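Local structure of glutathione S-transferase 5 (Caenorhabditis elegans, 1ZL9) at residues A[5-10]-A[53-58]; A[19-24]-A[72-77]; A[98-103]-A[125-130]; A[137-142]-A[177-182]. The protein conjugates reduced glutathione to a wide range of hydrophobic electrophiles and may help detoxify reactive oxygen species produced during bacterial infection. All coordinates share one frame; numbering follows the deposited sequence.

Interaction 1: residues A[5-10]-A[53-58]. With GSH (glutathione), chain C.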
# COMPACT_ATOMS: atom_id res chain seq x y z
N LYS A 5 -1.46 -18.93 10.92
CA LYS A 5 -2.80 -18.64 11.46
C LYS A 5 -3.26 -17.27 10.99
O LYS A 5 -2.59 -16.28 11.21
CB LYS A 5 -2.80 -18.69 12.99
CG LYS A 5 -4.19 -18.46 13.61
CD LYS A 5 -4.10 -18.54 15.14
CE LYS A 5 -5.42 -18.31 15.81
NZ LYS A 5 -5.31 -18.39 17.36
N LEU A 6 -4.38 -17.22 10.29
CA LEU A 6 -4.86 -15.98 9.73
C LEU A 6 -6.06 -15.56 10.55
O LEU A 6 -7.00 -16.32 10.71
CB LEU A 6 -5.29 -16.15 8.27
CG LEU A 6 -5.85 -14.89 7.59
CD1 LEU A 6 -4.70 -13.86 7.28
CD2 LEU A 6 -6.56 -15.21 6.28
N THR A 7 -6.05 -14.36 11.08
CA THR A 7 -7.19 -13.87 11.86
C THR A 7 -7.85 -12.75 11.09
O THR A 7 -7.22 -11.75 10.74
CB THR A 7 -6.69 -13.37 13.16
OG1 THR A 7 -6.15 -14.46 13.88
CG2 THR A 7 -7.80 -12.83 13.95
N TYR A 8 -9.12 -12.98 10.75
CA TYR A 8 -9.92 -11.96 10.09
C TYR A 8 -11.38 -12.18 10.48
O TYR A 8 -11.65 -13.09 11.22
CB TYR A 8 -9.69 -12.02 8.56
CG TYR A 8 -10.29 -10.89 7.76
CD1 TYR A 8 -9.92 -9.60 7.98
CD2 TYR A 8 -11.32 -11.12 6.79
CE1 TYR A 8 -10.48 -8.56 7.25
CE2 TYR A 8 -11.88 -10.09 6.09
CZ TYR A 8 -11.47 -8.82 6.30
OH TYR A 8 -12.04 -7.76 5.58
N PHE A 9 -12.26 -11.30 10.05
CA PHE A 9 -13.71 -11.48 10.20
C PHE A 9 -14.26 -12.64 9.35
O PHE A 9 -13.55 -13.20 8.49
CB PHE A 9 -14.42 -10.17 9.90
CG PHE A 9 -14.01 -9.09 10.83
CD1 PHE A 9 -14.35 -9.18 12.18
CD2 PHE A 9 -13.21 -8.04 10.40
CE1 PHE A 9 -13.92 -8.18 13.10
CE2 PHE A 9 -12.78 -7.07 11.29
CZ PHE A 9 -13.13 -7.12 12.62
N ASN A 10 -15.47 -13.07 9.70
CA ASN A 10 -16.16 -14.07 8.93
C ASN A 10 -16.71 -13.50 7.63
O ASN A 10 -17.90 -13.23 7.51
CB ASN A 10 -17.32 -14.71 9.72
CG ASN A 10 -17.88 -15.90 8.98
OD1 ASN A 10 -17.18 -16.52 8.12
ND2 ASN A 10 -19.14 -16.21 9.24
N LEU A 53 -7.90 -5.95 11.71
CA LEU A 53 -7.73 -7.21 10.99
C LEU A 53 -7.66 -6.88 9.49
O LEU A 53 -8.18 -5.86 9.05
CB LEU A 53 -8.94 -8.15 11.25
CG LEU A 53 -9.30 -8.38 12.72
CD1 LEU A 53 -10.44 -9.44 12.91
CD2 LEU A 53 -8.00 -8.77 13.45
N PRO A 54 -7.04 -7.74 8.69
CA PRO A 54 -6.41 -8.99 9.13
C PRO A 54 -5.04 -8.89 9.77
O PRO A 54 -4.36 -7.86 9.66
CB PRO A 54 -6.27 -9.76 7.80
CG PRO A 54 -6.02 -8.67 6.80
CD PRO A 54 -6.88 -7.55 7.23
N PHE A 55 -4.64 -9.93 10.48
CA PHE A 55 -3.25 -10.15 10.79
C PHE A 55 -2.95 -11.62 10.71
O PHE A 55 -3.85 -12.45 10.83
CB PHE A 55 -2.80 -9.50 12.13
CG PHE A 55 -3.37 -10.15 13.35
CD1 PHE A 55 -2.76 -11.24 13.93
CD2 PHE A 55 -4.52 -9.66 13.91
CE1 PHE A 55 -3.30 -11.83 15.11
CE2 PHE A 55 -5.05 -10.20 15.07
CZ PHE A 55 -4.44 -11.28 15.68
N LEU A 56 -1.70 -11.92 10.40
CA LEU A 56 -1.24 -13.27 10.20
C LEU A 56 -0.25 -13.57 11.31
O LEU A 56 0.57 -12.73 11.63
CB LEU A 56 -0.53 -13.40 8.86
CG LEU A 56 0.17 -14.71 8.57
CD1 LEU A 56 -0.88 -15.73 8.20
CD2 LEU A 56 1.23 -14.60 7.47
N GLU A 57 -0.35 -14.74 11.87
CA GLU A 57 0.69 -15.24 12.79
C GLU A 57 1.55 -16.33 12.14
O GLU A 57 1.01 -17.29 11.55
CB GLU A 57 0.03 -15.76 14.04
CG GLU A 57 -0.39 -14.69 15.00
CD GLU A 57 -1.34 -15.26 16.08
OE1 GLU A 57 -2.57 -15.42 15.87
OE2 GLU A 57 -0.85 -15.60 17.15
N VAL A 58 2.87 -16.20 12.24
CA VAL A 58 3.81 -17.12 11.60
C VAL A 58 4.67 -17.60 12.79
O VAL A 58 5.39 -16.80 13.40
CB VAL A 58 4.62 -16.42 10.51
CG1 VAL A 58 5.62 -17.39 9.84
CG2 VAL A 58 3.66 -15.84 9.42
N1 GSH C . -4.90 -0.91 5.64
CA1 GSH C . -5.70 -1.96 6.17
C1 GSH C . -5.39 -3.28 5.60
O11 GSH C . -5.28 -4.39 6.34
O12 GSH C . -5.33 -3.36 4.31
CB1 GSH C . -7.02 -1.72 6.84
CG1 GSH C . -7.42 -2.73 7.93
CD1 GSH C . -8.86 -2.47 8.34
OE1 GSH C . -9.43 -1.31 7.93
N2 GSH C . -9.51 -3.34 9.12
CA2 GSH C . -10.91 -3.21 9.39
C2 GSH C . -11.08 -3.39 10.87
O2 GSH C . -10.29 -4.35 11.44
CB2 GSH C . -11.54 -4.33 8.57
SG2 GSH C . -13.32 -4.36 8.87
N3 GSH C . -11.97 -2.72 11.57
CA3 GSH C . -12.32 -2.99 12.97
C3 GSH C . -11.69 -1.97 13.88
O31 GSH C . -10.90 -0.96 13.32
O32 GSH C . -11.81 -2.01 15.19
O HOH W 1 -3.58 -14.79 13.53
O HOH W 2 -4.12 -15.64 18.23
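Strand 5-9 and strand 55-58 pair antiparallel, Lys5 facing Glu57 and Thr7 facing Phe55, at the centre of the four-stranded mixed sheet of the thioredoxin-like N-terminal domain. Both are hydrogen-bonded pairs: Thr7 N gives a nearly straight bond to Phe55 O (2.9 Å), and Phe55 N answers to Thr7 O. Between them Leu6 and Leu56 form a non-hydrogen-bonded pair whose side chains turn to the other face, toward helices 16-25 and 66-76.

On the Thr7 face, the Phe55 ring lies alongside Thr7 with CB of Thr7 over it, 4.1 Å from the centroid, a CH-pi contact. Phe55 CG sits between its own N and carbonyl carbon (chi1 69°), which keeps the ring beside its cross-strand partner. Thr7 OG1 donates to a water that in turn donates to Lys5 O and Glu57 OE1, and it is also hydrogen-bonded to Asn32 ND2.

The peptide bond before Pro54 is cis, as at the cis-proline of thioredoxin-like folds. Just before it, Leu53 offers both backbone polar atoms to the tripeptide, Leu53 N to O2 and glutathione N2 to Leu53 O, each 2.9 Å. Pro54 N lies at the edge of the Tyr8 ring, 3.5 Å from CD1. Leu53 CD1 sits over the centre of the Phe9 ring, 3.6 Å from its centroid, while Phe9 CE2 lies 3.7 Å from the glutathione sulphur SG2.

Interaction 2: residues A[19-24]-A[72-77]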
# COMPACT_ATOMS: atom_id res chain seq x y z
N ARG A 19 -6.15 -16.25 2.00
CA ARG A 19 -6.73 -17.58 2.03
C ARG A 19 -6.55 -18.28 0.67
O ARG A 19 -6.31 -19.48 0.60
CB ARG A 19 -8.23 -17.51 2.35
CG ARG A 19 -8.59 -16.80 3.65
CD ARG A 19 -10.01 -17.15 4.05
NE ARG A 19 -10.45 -16.48 5.25
CZ ARG A 19 -11.17 -15.38 5.29
NH1 ARG A 19 -11.59 -14.81 4.18
NH2 ARG A 19 -11.52 -14.88 6.46
N GLN A 20 -6.67 -17.51 -0.39
CA GLN A 20 -6.56 -18.07 -1.75
C GLN A 20 -5.12 -18.41 -2.12
O GLN A 20 -4.87 -19.37 -2.82
CB GLN A 20 -7.21 -17.16 -2.77
CG GLN A 20 -8.77 -17.16 -2.61
CD GLN A 20 -9.53 -16.51 -3.75
OE1 GLN A 20 -8.99 -16.34 -4.83
NE2 GLN A 20 -10.81 -16.23 -3.52
N ILE A 21 -4.18 -17.62 -1.63
CA ILE A 21 -2.77 -17.95 -1.78
C ILE A 21 -2.48 -19.27 -1.10
O ILE A 21 -1.85 -20.16 -1.67
CB ILE A 21 -1.87 -16.83 -1.20
CG1 ILE A 21 -1.95 -15.59 -2.08
CG2 ILE A 21 -0.46 -17.30 -0.95
CD1 ILE A 21 -1.35 -14.30 -1.45
N PHE A 22 -2.93 -19.41 0.13
CA PHE A 22 -2.77 -20.68 0.80
C PHE A 22 -3.45 -21.84 0.07
O PHE A 22 -2.87 -22.95 -0.02
CB PHE A 22 -3.35 -20.67 2.21
CG PHE A 22 -2.55 -19.91 3.23
CD1 PHE A 22 -1.18 -20.13 3.44
CD2 PHE A 22 -3.19 -18.98 4.02
CE1 PHE A 22 -0.49 -19.44 4.39
CE2 PHE A 22 -2.50 -18.30 5.03
CZ PHE A 22 -1.16 -18.51 5.22
N ALA A 23 -4.68 -21.63 -0.44
CA ALA A 23 -5.37 -22.64 -1.20
C ALA A 23 -4.58 -23.00 -2.44
O ALA A 23 -4.43 -24.18 -2.73
CB ALA A 23 -6.81 -22.21 -1.58
N TYR A 24 -4.12 -22.01 -3.21
CA TYR A 24 -3.31 -22.29 -4.40
C TYR A 24 -2.10 -23.16 -4.10
O TYR A 24 -1.81 -24.15 -4.81
CB TYR A 24 -2.80 -21.02 -5.07
CG TYR A 24 -2.13 -21.30 -6.39
CD1 TYR A 24 -0.75 -21.29 -6.49
CD2 TYR A 24 -2.87 -21.55 -7.50
CE1 TYR A 24 -0.14 -21.56 -7.66
CE2 TYR A 24 -2.26 -21.86 -8.70
CZ TYR A 24 -0.87 -21.86 -8.76
OH TYR A 24 -0.22 -22.15 -9.95
N PHE A 72 3.89 -11.10 1.50
CA PHE A 72 4.79 -11.98 2.22
C PHE A 72 4.51 -13.42 1.82
O PHE A 72 5.43 -14.18 1.42
CB PHE A 72 4.59 -11.81 3.72
CG PHE A 72 5.25 -12.90 4.53
CD1 PHE A 72 6.61 -12.89 4.71
CD2 PHE A 72 4.51 -13.91 5.14
CE1 PHE A 72 7.24 -13.89 5.47
CE2 PHE A 72 5.15 -14.93 5.84
CZ PHE A 72 6.49 -14.91 6.02
N LEU A 73 3.22 -13.77 1.83
CA LEU A 73 2.85 -15.13 1.49
C LEU A 73 3.11 -15.42 0.00
O LEU A 73 3.62 -16.50 -0.34
CB LEU A 73 1.40 -15.41 1.82
CG LEU A 73 1.03 -15.37 3.31
CD1 LEU A 73 -0.44 -15.49 3.36
CD2 LEU A 73 1.65 -16.44 4.09
N ALA A 74 2.77 -14.49 -0.87
CA ALA A 74 2.99 -14.69 -2.30
C ALA A 74 4.49 -14.91 -2.59
O ALA A 74 4.82 -15.77 -3.44
CB ALA A 74 2.43 -13.54 -3.15
N ARG A 75 5.37 -14.17 -1.94
CA ARG A 75 6.79 -14.36 -2.17
C ARG A 75 7.28 -15.74 -1.70
O ARG A 75 8.11 -16.32 -2.38
CB ARG A 75 7.61 -13.30 -1.52
CG ARG A 75 7.49 -11.97 -2.26
CD ARG A 75 8.21 -10.79 -1.56
NE ARG A 75 9.62 -11.04 -1.37
CZ ARG A 75 10.48 -10.19 -0.81
NH1 ARG A 75 10.08 -8.99 -0.36
NH2 ARG A 75 11.77 -10.55 -0.74
N GLU A 76 6.72 -16.25 -0.60
CA GLU A 76 7.13 -17.58 -0.08
C GLU A 76 6.67 -18.65 -1.10
O GLU A 76 7.32 -19.70 -1.26
CB GLU A 76 6.47 -17.89 1.25
CG GLU A 76 6.94 -17.10 2.44
CD GLU A 76 8.45 -17.26 2.65
OE1 GLU A 76 9.13 -16.20 2.87
OE2 GLU A 76 8.94 -18.43 2.53
N PHE A 77 5.54 -18.42 -1.76
CA PHE A 77 4.99 -19.40 -2.71
C PHE A 77 5.23 -19.06 -4.19
O PHE A 77 4.61 -19.68 -5.05
CB PHE A 77 3.51 -19.63 -2.43
CG PHE A 77 3.25 -20.09 -1.00
CD1 PHE A 77 2.49 -19.36 -0.14
CD2 PHE A 77 3.84 -21.28 -0.53
CE1 PHE A 77 2.27 -19.76 1.19
CE2 PHE A 77 3.63 -21.70 0.80
CZ PHE A 77 2.87 -20.92 1.66
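Ile21 and Phe22 of helix 16-25 meet Leu73, Ala74 and Phe77 at the end of helix 66-76 through apolar side-chain contacts. The Ile21 CG2 methyl, anti to the backbone N, touches two partners, 3.8 Å from Leu73 CB and 3.7 Å from Phe77 CD1. Its other branch ends in CD1, which rests 4.2 Å from Ala74 CB. Leu73 sets both methyls against the Phe22 ring: CD1 lies over the face, 3.6 Å from Phe22 CZ, and CD2 is 3.7 Å from Phe22 CE1. The CD1 approach is a CH-pi contact, 29° off the ring normal. Farther along, Phe22 CD1 comes within 4.1 Å of Phe77 CE1.

The axes of the two helical segments are 14° apart and 9.8 Å at closest approach, and the helices pack on one face of the sheet in the thioredoxin-like domain of the glutathione transferase fold. Phe77 is the first residue to leave helical geometry; with CG anti to its carbonyl carbon (chi1 -57°), its ring is directed back at helix 16-25.

In the next shell, Leu56 of strand 55-58 touches both Phe22 and Leu73 from the sheet side, and Tyr29 stacks on the Phe22 ring. Trp157 of helix 157-171 packs against Ile21 and Ala74, bringing the all-helical domain onto the pair. Phe72, also on helix 66-76, meets Trp85 of the second subunit edge-to-face.

Interaction 3: residues A[98-103]-A[125-130]. With GSH (glutathione), chain D.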
# COMPACT_ATOMS: atom_id res chain seq x y z
N LYS A 98 -5.69 -0.41 -4.15
CA LYS A 98 -5.96 0.32 -2.91
C LYS A 98 -6.54 1.69 -3.13
O LYS A 98 -7.42 2.07 -2.39
CB LYS A 98 -4.68 0.54 -2.09
CG LYS A 98 -4.45 -0.29 -0.96
CD LYS A 98 -3.41 0.38 -0.00
CE LYS A 98 -2.65 -0.66 0.83
NZ LYS A 98 -3.45 -1.23 1.93
N ASP A 99 -5.99 2.47 -4.07
CA ASP A 99 -6.54 3.80 -4.40
C ASP A 99 -8.00 3.70 -4.90
O ASP A 99 -8.83 4.46 -4.51
CB ASP A 99 -5.68 4.51 -5.45
CG ASP A 99 -4.30 4.90 -4.93
OD1 ASP A 99 -4.09 4.88 -3.69
OD2 ASP A 99 -3.39 5.31 -5.71
N TYR A 100 -8.29 2.73 -5.77
CA TYR A 100 -9.64 2.50 -6.24
C TYR A 100 -10.52 2.18 -5.05
O TYR A 100 -11.61 2.72 -4.91
CB TYR A 100 -9.66 1.31 -7.22
CG TYR A 100 -10.96 0.56 -7.34
CD1 TYR A 100 -12.06 1.15 -7.93
CD2 TYR A 100 -11.08 -0.76 -6.91
CE1 TYR A 100 -13.30 0.41 -8.03
CE2 TYR A 100 -12.26 -1.48 -7.02
CZ TYR A 100 -13.35 -0.90 -7.61
OH TYR A 100 -14.54 -1.60 -7.76
N SER A 101 -10.06 1.27 -4.21
CA SER A 101 -10.87 0.84 -3.07
C SER A 101 -11.15 2.03 -2.15
O SER A 101 -12.25 2.09 -1.56
CB SER A 101 -10.22 -0.29 -2.28
OG SER A 101 -9.87 -1.32 -3.18
N SER A 102 -10.20 2.95 -2.03
CA SER A 102 -10.41 4.16 -1.22
C SER A 102 -11.41 5.06 -1.84
O SER A 102 -12.24 5.62 -1.10
CB SER A 102 -9.16 5.05 -0.96
OG SER A 102 -8.19 4.29 -0.34
N GLU A 103 -11.40 5.19 -3.16
CA GLU A 103 -12.34 6.06 -3.82
C GLU A 103 -13.75 5.48 -3.72
O GLU A 103 -14.73 6.24 -3.58
CB GLU A 103 -12.02 6.25 -5.32
CG GLU A 103 -10.73 7.02 -5.58
CD GLU A 103 -10.32 7.05 -7.09
OE1 GLU A 103 -9.18 7.55 -7.32
OE2 GLU A 103 -11.11 6.59 -8.01
N ASP A 125 -22.62 8.38 -8.58
CA ASP A 125 -21.76 9.53 -8.38
C ASP A 125 -20.35 9.17 -7.91
O ASP A 125 -19.41 9.91 -8.14
CB ASP A 125 -22.39 10.43 -7.30
CG ASP A 125 -23.64 11.16 -7.80
OD1 ASP A 125 -23.99 11.05 -9.00
OD2 ASP A 125 -24.29 11.88 -7.04
N ILE A 126 -20.22 8.09 -7.16
CA ILE A 126 -18.89 7.76 -6.60
C ILE A 126 -18.32 6.44 -7.15
O ILE A 126 -17.17 6.36 -7.59
CB ILE A 126 -18.99 7.66 -5.02
CG1 ILE A 126 -19.30 9.02 -4.35
CG2 ILE A 126 -17.71 7.12 -4.44
CD1 ILE A 126 -18.44 10.17 -4.74
N PHE A 127 -19.11 5.38 -7.07
CA PHE A 127 -18.56 4.08 -7.39
C PHE A 127 -18.27 3.96 -8.89
O PHE A 127 -17.18 3.62 -9.26
CB PHE A 127 -19.49 2.95 -6.92
CG PHE A 127 -19.07 1.62 -7.46
CD1 PHE A 127 -17.89 0.99 -6.97
CD2 PHE A 127 -19.77 1.02 -8.48
CE1 PHE A 127 -17.51 -0.26 -7.48
CE2 PHE A 127 -19.33 -0.25 -9.02
CZ PHE A 127 -18.21 -0.84 -8.53
N LEU A 128 -19.23 4.26 -9.76
CA LEU A 128 -19.05 3.93 -11.16
C LEU A 128 -17.91 4.67 -11.82
O LEU A 128 -17.14 4.06 -12.60
CB LEU A 128 -20.36 4.06 -11.98
CG LEU A 128 -21.31 2.90 -11.67
CD1 LEU A 128 -22.71 3.16 -12.25
CD2 LEU A 128 -20.81 1.59 -12.23
N PRO A 129 -17.72 5.95 -11.53
CA PRO A 129 -16.52 6.62 -12.01
C PRO A 129 -15.21 5.97 -11.51
O PRO A 129 -14.24 5.79 -12.26
CB PRO A 129 -16.67 8.03 -11.45
CG PRO A 129 -18.19 8.26 -11.34
CD PRO A 129 -18.65 6.89 -10.87
N ALA A 130 -15.17 5.55 -10.25
CA ALA A 130 -13.96 4.89 -9.75
C ALA A 130 -13.64 3.55 -10.46
O ALA A 130 -12.47 3.23 -10.81
CB ALA A 130 -14.10 4.67 -8.27
N1 GSH D . -1.08 5.98 -4.65
CA1 GSH D . -0.38 7.03 -5.32
C1 GSH D . 1.08 6.96 -5.09
O11 GSH D . 2.13 7.18 -5.96
O12 GSH D . 1.50 6.66 -3.86
CB1 GSH D . -0.94 8.39 -5.31
CG1 GSH D . -0.38 9.15 -6.53
CD1 GSH D . -0.88 10.59 -6.55
OE1 GSH D . -1.93 10.91 -5.78
N2 GSH D . -0.28 11.49 -7.31
CA2 GSH D . -0.65 12.91 -7.34
C2 GSH D . -0.83 13.42 -8.73
O2 GSH D . 0.08 13.05 -9.68
CB2 GSH D . 0.47 13.67 -6.67
SG2 GSH D . 0.06 15.43 -6.65
N3 GSH D . -1.81 14.24 -9.03
CA3 GSH D . -1.92 14.90 -10.31
C3 GSH D . -3.01 14.35 -11.18
O31 GSH D . -3.80 13.28 -10.75
O32 GSH D . -3.21 14.83 -12.38
O HOH W 3 -10.43 4.27 -9.30
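Apolar contact between helix 84-112 and helix 119-145 is carried by Tyr100, Phe127 and Ala130. Tyr100 has CG anti to its backbone N (chi1 154°), which extends the ring across the interface until CD1 stands 4.1 Å from Ala130 CB and its hydroxyl end reaches Phe127. There Tyr100 OH lies near the plane of the Phe127 ring, at its edge, 3.3 Å from CE1. Phe134 stacks on Tyr100 and Tyr107 on Phe127, so the pair belongs to a larger aromatic cluster. Ala130 CB also fits against Glu103, 3.9 Å from its CB.

These are two long antiparallel helices of the all-helical C-terminal domain of the glutathione transferase fold, their segment axes 160° apart.

Polar links are of two kinds: one water donates to both Glu103 OE2 and Ala130 O, each at 2.7 Å, and Glu103 OE1 forms a direct salt bridge with Lys133 of the same helix as Ala130. Ile126 CG2 approaches the backbone Glu103 O to 3.2 Å.

Elsewhere on helix 84-112, Asp99 reaches across the dimer interface: its OD2 accepts a 2.6 Å hydrogen bond from N1 of a glutathione held mainly by the second subunit, whose Ser66 and Trp39 also bind it.

Interaction 4: residues A[137-142]-A[177-182]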
# COMPACT_ATOMS: atom_id res chain seq x y z
N PHE A 137 -7.54 0.69 -16.38
CA PHE A 137 -6.15 0.38 -16.14
C PHE A 137 -5.92 -1.17 -16.14
O PHE A 137 -4.89 -1.64 -16.64
CB PHE A 137 -5.67 0.94 -14.84
CG PHE A 137 -5.71 2.43 -14.75
CD1 PHE A 137 -6.07 3.03 -13.57
CD2 PHE A 137 -5.30 3.24 -15.80
CE1 PHE A 137 -6.07 4.48 -13.47
CE2 PHE A 137 -5.30 4.65 -15.68
CZ PHE A 137 -5.69 5.24 -14.52
N LEU A 138 -6.86 -1.93 -15.59
CA LEU A 138 -6.74 -3.38 -15.57
C LEU A 138 -6.62 -3.90 -17.03
O LEU A 138 -5.80 -4.76 -17.35
CB LEU A 138 -7.89 -4.04 -14.86
CG LEU A 138 -7.88 -3.80 -13.33
CD1 LEU A 138 -9.22 -4.44 -12.81
CD2 LEU A 138 -6.74 -4.48 -12.69
N VAL A 139 -7.44 -3.34 -17.91
CA VAL A 139 -7.42 -3.76 -19.32
C VAL A 139 -6.05 -3.48 -19.96
O VAL A 139 -5.55 -4.34 -20.71
CB VAL A 139 -8.55 -3.10 -20.11
CG1 VAL A 139 -8.42 -3.38 -21.66
CG2 VAL A 139 -9.87 -3.57 -19.64
N ASN A 140 -5.46 -2.33 -19.65
CA ASN A 140 -4.13 -1.96 -20.11
C ASN A 140 -3.09 -2.99 -19.68
O ASN A 140 -2.26 -3.46 -20.49
CB ASN A 140 -3.66 -0.60 -19.55
CG ASN A 140 -4.42 0.62 -20.11
OD1 ASN A 140 -5.16 0.52 -21.10
ND2 ASN A 140 -4.29 1.78 -19.40
N PHE A 141 -3.16 -3.39 -18.41
CA PHE A 141 -2.28 -4.47 -17.89
C PHE A 141 -2.50 -5.82 -18.63
O PHE A 141 -1.53 -6.49 -18.97
CB PHE A 141 -2.42 -4.64 -16.38
CG PHE A 141 -1.50 -3.78 -15.60
CD1 PHE A 141 -1.63 -2.39 -15.62
CD2 PHE A 141 -0.46 -4.33 -14.93
CE1 PHE A 141 -0.72 -1.58 -14.90
CE2 PHE A 141 0.48 -3.53 -14.20
CZ PHE A 141 0.34 -2.14 -14.22
N LEU A 142 -3.74 -6.24 -18.80
CA LEU A 142 -4.03 -7.47 -19.53
C LEU A 142 -3.48 -7.41 -20.98
O LEU A 142 -2.94 -8.40 -21.47
CB LEU A 142 -5.49 -7.78 -19.59
CG LEU A 142 -6.15 -8.17 -18.26
CD1 LEU A 142 -7.64 -8.26 -18.47
CD2 LEU A 142 -5.63 -9.47 -17.80
N SER A 177 -20.39 -4.77 -19.10
CA SER A 177 -20.44 -4.45 -20.52
C SER A 177 -19.21 -3.72 -21.03
O SER A 177 -18.72 -3.99 -22.11
CB SER A 177 -21.67 -3.61 -20.83
OG SER A 177 -22.80 -4.46 -20.81
N LYS A 178 -18.66 -2.80 -20.25
CA LYS A 178 -17.51 -2.04 -20.69
C LYS A 178 -16.20 -2.81 -20.53
O LYS A 178 -15.16 -2.41 -21.05
CB LYS A 178 -17.40 -0.78 -19.87
CG LYS A 178 -18.49 0.18 -20.13
CD LYS A 178 -18.12 1.60 -19.64
CE LYS A 178 -19.37 2.55 -19.73
NZ LYS A 178 -18.81 3.93 -19.82
N PHE A 179 -16.24 -3.91 -19.78
CA PHE A 179 -15.00 -4.66 -19.48
C PHE A 179 -15.14 -6.17 -19.61
O PHE A 179 -14.88 -6.92 -18.65
CB PHE A 179 -14.54 -4.30 -18.06
CG PHE A 179 -14.37 -2.82 -17.85
CD1 PHE A 179 -15.28 -2.10 -17.12
CD2 PHE A 179 -13.32 -2.15 -18.47
CE1 PHE A 179 -15.14 -0.72 -17.00
CE2 PHE A 179 -13.17 -0.80 -18.31
CZ PHE A 179 -14.08 -0.10 -17.57
N PRO A 180 -15.44 -6.64 -20.83
CA PRO A 180 -15.58 -8.09 -21.05
C PRO A 180 -14.28 -8.83 -20.73
O PRO A 180 -14.32 -9.98 -20.31
CB PRO A 180 -15.96 -8.19 -22.55
CG PRO A 180 -15.58 -6.87 -23.15
CD PRO A 180 -15.67 -5.83 -22.05
N GLU A 181 -13.15 -8.15 -20.90
CA GLU A 181 -11.86 -8.69 -20.60
C GLU A 181 -11.74 -9.13 -19.12
O GLU A 181 -11.07 -10.12 -18.84
CB GLU A 181 -10.78 -7.65 -20.91
CG GLU A 181 -10.78 -7.17 -22.40
CD GLU A 181 -11.62 -5.88 -22.61
OE1 GLU A 181 -12.48 -5.54 -21.78
OE2 GLU A 181 -11.41 -5.20 -23.63
N LEU A 182 -12.33 -8.37 -18.21
CA LEU A 182 -12.19 -8.64 -16.76
C LEU A 182 -13.17 -9.69 -16.30
O LEU A 182 -12.90 -10.42 -15.33
CB LEU A 182 -12.30 -7.36 -15.92
CG LEU A 182 -11.03 -6.60 -15.73
CD1 LEU A 182 -9.96 -7.50 -15.06
CD2 LEU A 182 -10.50 -5.98 -17.05
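Phe179, Glu181 and Leu182, where helix 180-191 begins, pack against Leu138, Val139 and Leu142 of helix 119-145 within the all-helical C-terminal domain of the glutathione transferase fold. Phe179 occupies the N-cap position, and its carbonyl O accepts the first-turn bond from Leu182 N (3.0 Å). Its ring turns an edge to the other helix, with Val139 CG2 near the ring plane, 3.9 Å from CD2. Phe131, earlier on helix 119-145, meets the same ring with planes at about a right angle.

Glu181 follows. Its chain bends at chi2 (94°), turning the carboxylate against Val139, with OE1 3.9 Å from CG2 and OE2 4.0 Å from CG1. Its CB meanwhile touches the tip of Leu142, 4.0 Å from CD1.

Leu182 reaches all three partners with its two methyls. CD1 meets Leu138 CD1 at 3.9 Å, the two leucines crossing at about a right angle, and Ile162 of helix 157-171 touches both side chains, extending the apolar layer. The other methyl, Leu182 CD2, touches both Val139 and Leu142, 3.6 Å from Val139 CG2 and 3.9 Å from Leu142 CD1.

In the fold
All four contacts are largely buried, but their chemistry follows their place. Interaction 1 relies on backbone hydrogen bonds within the sheet and borders glutathione; interaction 2 is wholly apolar, joining two helices on one face of that sheet. These two touch directly, through Leu56 against Leu73 and Leu6 against Arg19. Interactions 3 and 4 belong to the helical domain and share helix 119-145, their centres about 16 Å apart without touching; interaction 3 mixes aromatic packing with a bridging water, whereas interaction 4 is chiefly aliphatic and lies away from the glutathione sites. Interactions 1 and 3 each include residues contacting a glutathione, but these are different molecules.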